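Local coordinates for protein nickel-dependent hydrogenase large subunit (Allochromatium vinosum, PDB 3MYR) that oxidises molecular hydrogen at a buried nickel-iron centre, as the large subunit of a heterodimeric membrane-bound [NiFe] hydrogenase, at residues T65-I70 / M483-G488; R59-C64 / C555-V560. All blocks are in the same frame, centred on the assembly; numbering follows the deposited sequence.

Interaction 1: T65-I70 / M483-G488; sequences TLVHGI and MEAPRG. With NFV (Ni-Fe oxidized active center), chain N.
Val67 and Ala485 bring the backbones closest, 5.9 Å between their CA atoms, where the first turn of helix 67-80, with Leu66 at the N-cap position, meets the end of strand 476-485 and the type I turn Ala485-Gly488. No hydrogen bond joins the segments; the contact is apolar. Val67 is its hub. CB lies 3.6 Å from SD of Met483, whose chain, bent at chi3 (-137°), crosses the valine at about a right angle. CG1 of Val67 meets CD of Pro486 tip to tip at 3.6 Å, while CG2 faces the carbonyl ligand of the iron, 3.5 Å from NFV O1. Ile70 CG2 adds a contact to Met483 SD. Beyond the valine, one cyanide nitrogen of the cofactor, NFV N2, accepts from Arg487 N at 2.8 Å (N-H...N 151°) and, weakly, from Arg487 NH1 at 3.2 Å; CD of Pro486 also packs on it, 3.3 Å from N2. The carbonyl thus has an apolar neighbour, this cyanide a hydrogen-bonding one. Salt bridges to Asp103 and Asp553 hold NH2 of Arg487. Helix 86-112 packs against Leu66, Ile70 and Pro486, and strand 488-497, the hairpin partner of strand 476-485, brings Leu490 onto Val67.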
# COMPACT_ATOMS: atom_id res chain seq x y z
N THR B 65 -3.71 -0.62 -1.56
CA THR B 65 -4.49 -0.51 -2.78
C THR B 65 -5.98 -0.47 -2.31
O THR B 65 -6.22 -0.68 -1.12
CB THR B 65 -4.22 -1.69 -3.71
OG1 THR B 65 -4.89 -1.42 -4.94
CG2 THR B 65 -4.70 -2.99 -3.11
N LEU B 66 -6.89 -0.08 -3.20
CA LEU B 66 -8.32 0.09 -2.89
C LEU B 66 -8.65 1.37 -2.11
O LEU B 66 -9.64 2.05 -2.41
CB LEU B 66 -8.94 -1.22 -2.27
CG LEU B 66 -10.33 -1.11 -1.60
CD1 LEU B 66 -11.06 -2.37 -1.73
CD2 LEU B 66 -10.17 -0.74 -0.12
N VAL B 67 -7.87 1.74 -1.09
CA VAL B 67 -8.44 2.73 -0.14
C VAL B 67 -8.57 4.14 -0.73
O VAL B 67 -9.54 4.82 -0.41
CB VAL B 67 -7.63 2.85 1.22
CG1 VAL B 67 -7.51 1.43 1.86
CG2 VAL B 67 -6.26 3.49 0.94
N HIS B 68 -7.66 4.54 -1.63
CA HIS B 68 -7.87 5.83 -2.28
C HIS B 68 -8.96 5.76 -3.36
O HIS B 68 -9.50 6.79 -3.67
CB HIS B 68 -6.55 6.35 -2.88
CG HIS B 68 -5.52 6.69 -1.82
ND1 HIS B 68 -5.59 7.82 -1.06
CD2 HIS B 68 -4.41 6.03 -1.41
CE1 HIS B 68 -4.59 7.83 -0.18
NE2 HIS B 68 -3.85 6.75 -0.38
N GLY B 69 -9.16 4.61 -4.03
CA GLY B 69 -10.28 4.45 -4.91
C GLY B 69 -11.56 4.69 -4.12
O GLY B 69 -12.44 5.40 -4.55
N ILE B 70 -11.71 4.03 -2.98
CA ILE B 70 -12.89 4.20 -2.17
C ILE B 70 -13.09 5.66 -1.69
O ILE B 70 -14.18 6.22 -1.80
CB ILE B 70 -12.88 3.17 -0.98
CG1 ILE B 70 -13.39 1.85 -1.57
CG2 ILE B 70 -13.86 3.65 0.15
CD1 ILE B 70 -13.19 0.79 -0.74
N MET B 483 -12.57 7.73 4.87
CA MET B 483 -12.41 6.29 4.97
C MET B 483 -11.48 6.03 6.16
O MET B 483 -10.68 6.91 6.50
CB MET B 483 -11.80 5.76 3.69
CG MET B 483 -10.90 4.60 3.98
SD MET B 483 -10.93 3.62 2.57
CE MET B 483 -11.06 1.98 3.27
N GLU B 484 -11.58 4.87 6.79
CA GLU B 484 -10.57 4.44 7.76
C GLU B 484 -9.74 3.45 6.97
O GLU B 484 -10.21 2.35 6.69
CB GLU B 484 -11.21 3.77 8.98
CG GLU B 484 -11.73 4.76 10.11
CD GLU B 484 -10.60 5.61 10.81
OE1 GLU B 484 -9.41 5.17 10.95
OE2 GLU B 484 -10.95 6.74 11.25
N ALA B 485 -8.58 3.88 6.49
CA ALA B 485 -7.69 3.00 5.72
C ALA B 485 -6.90 2.17 6.76
O ALA B 485 -6.89 2.54 7.94
CB ALA B 485 -6.74 3.87 4.87
N PRO B 486 -6.31 1.02 6.37
CA PRO B 486 -5.50 0.29 7.40
C PRO B 486 -4.50 1.13 8.23
O PRO B 486 -4.25 0.79 9.37
CB PRO B 486 -4.73 -0.77 6.57
CG PRO B 486 -5.69 -1.02 5.41
CD PRO B 486 -6.24 0.36 5.04
N ARG B 487 -3.94 2.21 7.67
CA ARG B 487 -3.04 3.05 8.43
C ARG B 487 -3.72 4.20 9.17
O ARG B 487 -3.09 4.83 9.99
CB ARG B 487 -1.86 3.52 7.58
CG ARG B 487 -0.96 2.35 7.21
CD ARG B 487 -0.12 2.58 5.93
NE ARG B 487 0.53 1.29 5.61
CZ ARG B 487 -0.06 0.24 5.00
NH1 ARG B 487 -1.34 0.23 4.54
NH2 ARG B 487 0.58 -0.86 4.98
N GLY B 488 -5.02 4.42 8.96
CA GLY B 488 -5.77 5.38 9.76
C GLY B 488 -6.67 6.26 8.85
O GLY B 488 -6.93 5.92 7.67
FE NFV N . -2.24 4.27 2.80
NI NFV N . 0.04 3.17 1.15
C1 NFV N . -3.53 5.17 2.76
O1 NFV N . -4.56 5.86 2.80
C2 NFV N . -3.11 3.15 4.07
N2 NFV N . -3.67 2.46 4.85
C3 NFV N . -1.43 5.31 4.14
N3 NFV N . -0.91 5.97 4.96
O4 NFV N . -0.68 3.05 2.89

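Interaction 2: R59-C64 / C555-V560. With NFV (Ni-Fe oxidized active center), chain N.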
# COMPACT_ATOMS: atom_id res chain seq x y z
N ARG B 59 -3.55 4.99 -7.48
CA ARG B 59 -2.12 4.84 -7.73
C ARG B 59 -1.25 5.75 -6.85
O ARG B 59 -0.03 5.73 -6.97
CB ARG B 59 -1.79 5.05 -9.24
CG ARG B 59 -1.94 3.73 -10.05
CD ARG B 59 -3.42 3.19 -10.07
NE ARG B 59 -3.58 2.20 -11.13
CZ ARG B 59 -4.74 1.72 -11.54
NH1 ARG B 59 -5.88 2.30 -11.12
NH2 ARG B 59 -4.79 0.67 -12.39
N ILE B 60 -1.86 6.47 -5.92
CA ILE B 60 -1.07 6.97 -4.80
C ILE B 60 -0.30 5.82 -4.16
O ILE B 60 0.85 5.98 -3.73
CB ILE B 60 -1.98 7.70 -3.76
CG1 ILE B 60 -2.33 9.07 -4.40
CG2 ILE B 60 -1.24 7.85 -2.38
CD1 ILE B 60 -3.45 9.88 -3.53
N CYS B 61 -0.93 4.65 -4.05
CA CYS B 61 -0.26 3.60 -3.30
C CYS B 61 -0.83 2.24 -3.58
O CYS B 61 -2.02 2.07 -3.57
CB CYS B 61 -0.27 3.88 -1.79
SG CYS B 61 0.83 2.69 -0.92
N GLY B 62 0.04 1.28 -3.87
CA GLY B 62 -0.41 -0.05 -4.15
C GLY B 62 -0.30 -1.02 -2.98
O GLY B 62 -0.62 -2.22 -3.12
N VAL B 63 0.16 -0.55 -1.82
CA VAL B 63 0.16 -1.42 -0.62
C VAL B 63 -1.22 -1.26 0.02
O VAL B 63 -1.94 -2.24 0.16
CB VAL B 63 1.23 -1.02 0.42
CG1 VAL B 63 1.06 -1.88 1.72
CG2 VAL B 63 2.55 -1.28 -0.19
N CYS B 64 -1.64 -0.03 0.36
CA CYS B 64 -3.03 0.14 0.69
C CYS B 64 -3.75 0.37 -0.68
O CYS B 64 -4.34 1.42 -0.93
CB CYS B 64 -3.30 1.30 1.67
SG CYS B 64 -2.56 2.86 1.00
N CYS B 555 3.75 4.57 5.18
CA CYS B 555 3.63 4.49 3.74
C CYS B 555 3.84 5.90 3.20
O CYS B 555 3.01 6.79 3.42
CB CYS B 555 2.24 3.95 3.37
SG CYS B 555 2.13 3.88 1.53
N ILE B 556 4.98 6.14 2.55
CA ILE B 556 5.38 7.53 2.21
C ILE B 556 4.81 7.88 0.84
O ILE B 556 4.63 9.05 0.50
CB ILE B 556 6.92 7.73 2.25
CG1 ILE B 556 7.50 7.44 3.69
CG2 ILE B 556 7.27 9.14 1.85
CD1 ILE B 556 6.65 7.85 4.91
N ALA B 557 4.51 6.86 0.04
CA ALA B 557 3.82 7.19 -1.22
C ALA B 557 2.43 7.70 -0.81
O ALA B 557 1.99 8.76 -1.29
CB ALA B 557 3.67 5.89 -2.13
N CYS B 558 1.75 7.03 0.12
CA CYS B 558 0.51 7.63 0.63
C CYS B 558 0.73 9.01 1.25
O CYS B 558 -0.06 9.93 1.02
CB CYS B 558 -0.07 6.76 1.74
SG CYS B 558 -1.18 5.53 1.12
N ALA B 559 1.76 9.12 2.11
CA ALA B 559 1.88 10.33 2.93
C ALA B 559 2.08 11.60 2.05
O ALA B 559 1.68 12.71 2.44
CB ALA B 559 3.10 10.20 3.92
N VAL B 560 2.87 11.44 0.99
CA VAL B 560 3.25 12.56 0.14
C VAL B 560 2.38 12.65 -1.14
O VAL B 560 1.99 13.75 -1.52
CB VAL B 560 4.72 12.44 -0.31
CG1 VAL B 560 5.09 13.61 -1.31
CG2 VAL B 560 5.61 12.36 0.92
FE NFV N . -2.24 4.27 2.80
NI NFV N . 0.04 3.17 1.15
C1 NFV N . -3.53 5.17 2.76
O1 NFV N . -4.56 5.86 2.80
C2 NFV N . -3.11 3.15 4.07
N2 NFV N . -3.67 2.46 4.85
C3 NFV N . -1.43 5.31 4.14
N3 NFV N . -0.91 5.97 4.96
O4 NFV N . -0.68 3.05 2.89
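Cys555 SG has two partners: it binds the nickel at 2.2 Å and takes the N-H of Cys558 at 3.5 Å (N-H...S 162°) as the N-cap of helix 556-560. Cys61 SG, the other terminal nickel ligand, binds the metal from the opposite segment at 2.3 Å and also accepts from Val63 N (N-H...S 160°). Sharing one nickel brings Cys61 SG and Cys555 SG to 3.0 Å. In Cys61, SG stands anti to the backbone N (chi1 -170°), which turns it towards the nickel. Cys64 SG and Cys558 SG, one from each segment, bind the iron at 2.3 and 2.4 Å and stand between the two metals. The paired Cys-x-x-Cys motifs, one in the N-terminal part of the chain and the other close to its C-terminus, thus form the four-cysteine site characteristic of [NiFe] hydrogenases. Beside the metals, side chains pack closely on the opposite backbone: CG2 of Ile60 lies 3.5 Å from CA of Cys558, and CB of Ala557 sits 3.2 Å from O of Ile60, which also accepts from Arg39. The small subunit borders the site, and Cys147 O of that chain accepts a hydrogen bond from Arg59 NH2. The loop 59-64 runs between helices 53-58 and 67-80, and His68 of the latter packs on Ile60 and Cys558.

Overall arrangement
Both interactions enclose the same nickel-iron centre, their centres 10 Å apart: interaction 2 supplies all four cysteine ligands, while interaction 1 packs against the carbonyl of the iron and hydrogen-bonds one cyanide. Along the chain interaction 1 is nested within the loop closed by interaction 2, and residues 59-64 lead directly into 65-70. They also touch: His68 NE2 lies 3.3 Å from SG of Cys558 and 3.5 Å from CG2 of Ile60, and Arg487 NH1 is 3.6 Å from CB of Cys64. Ser510 adds a hydrogen bond to the cofactor. The side chain of Cys61 is about 8 Å from an iron-sulfur cluster, consistent with electron transfer from the centre towards the small subunit.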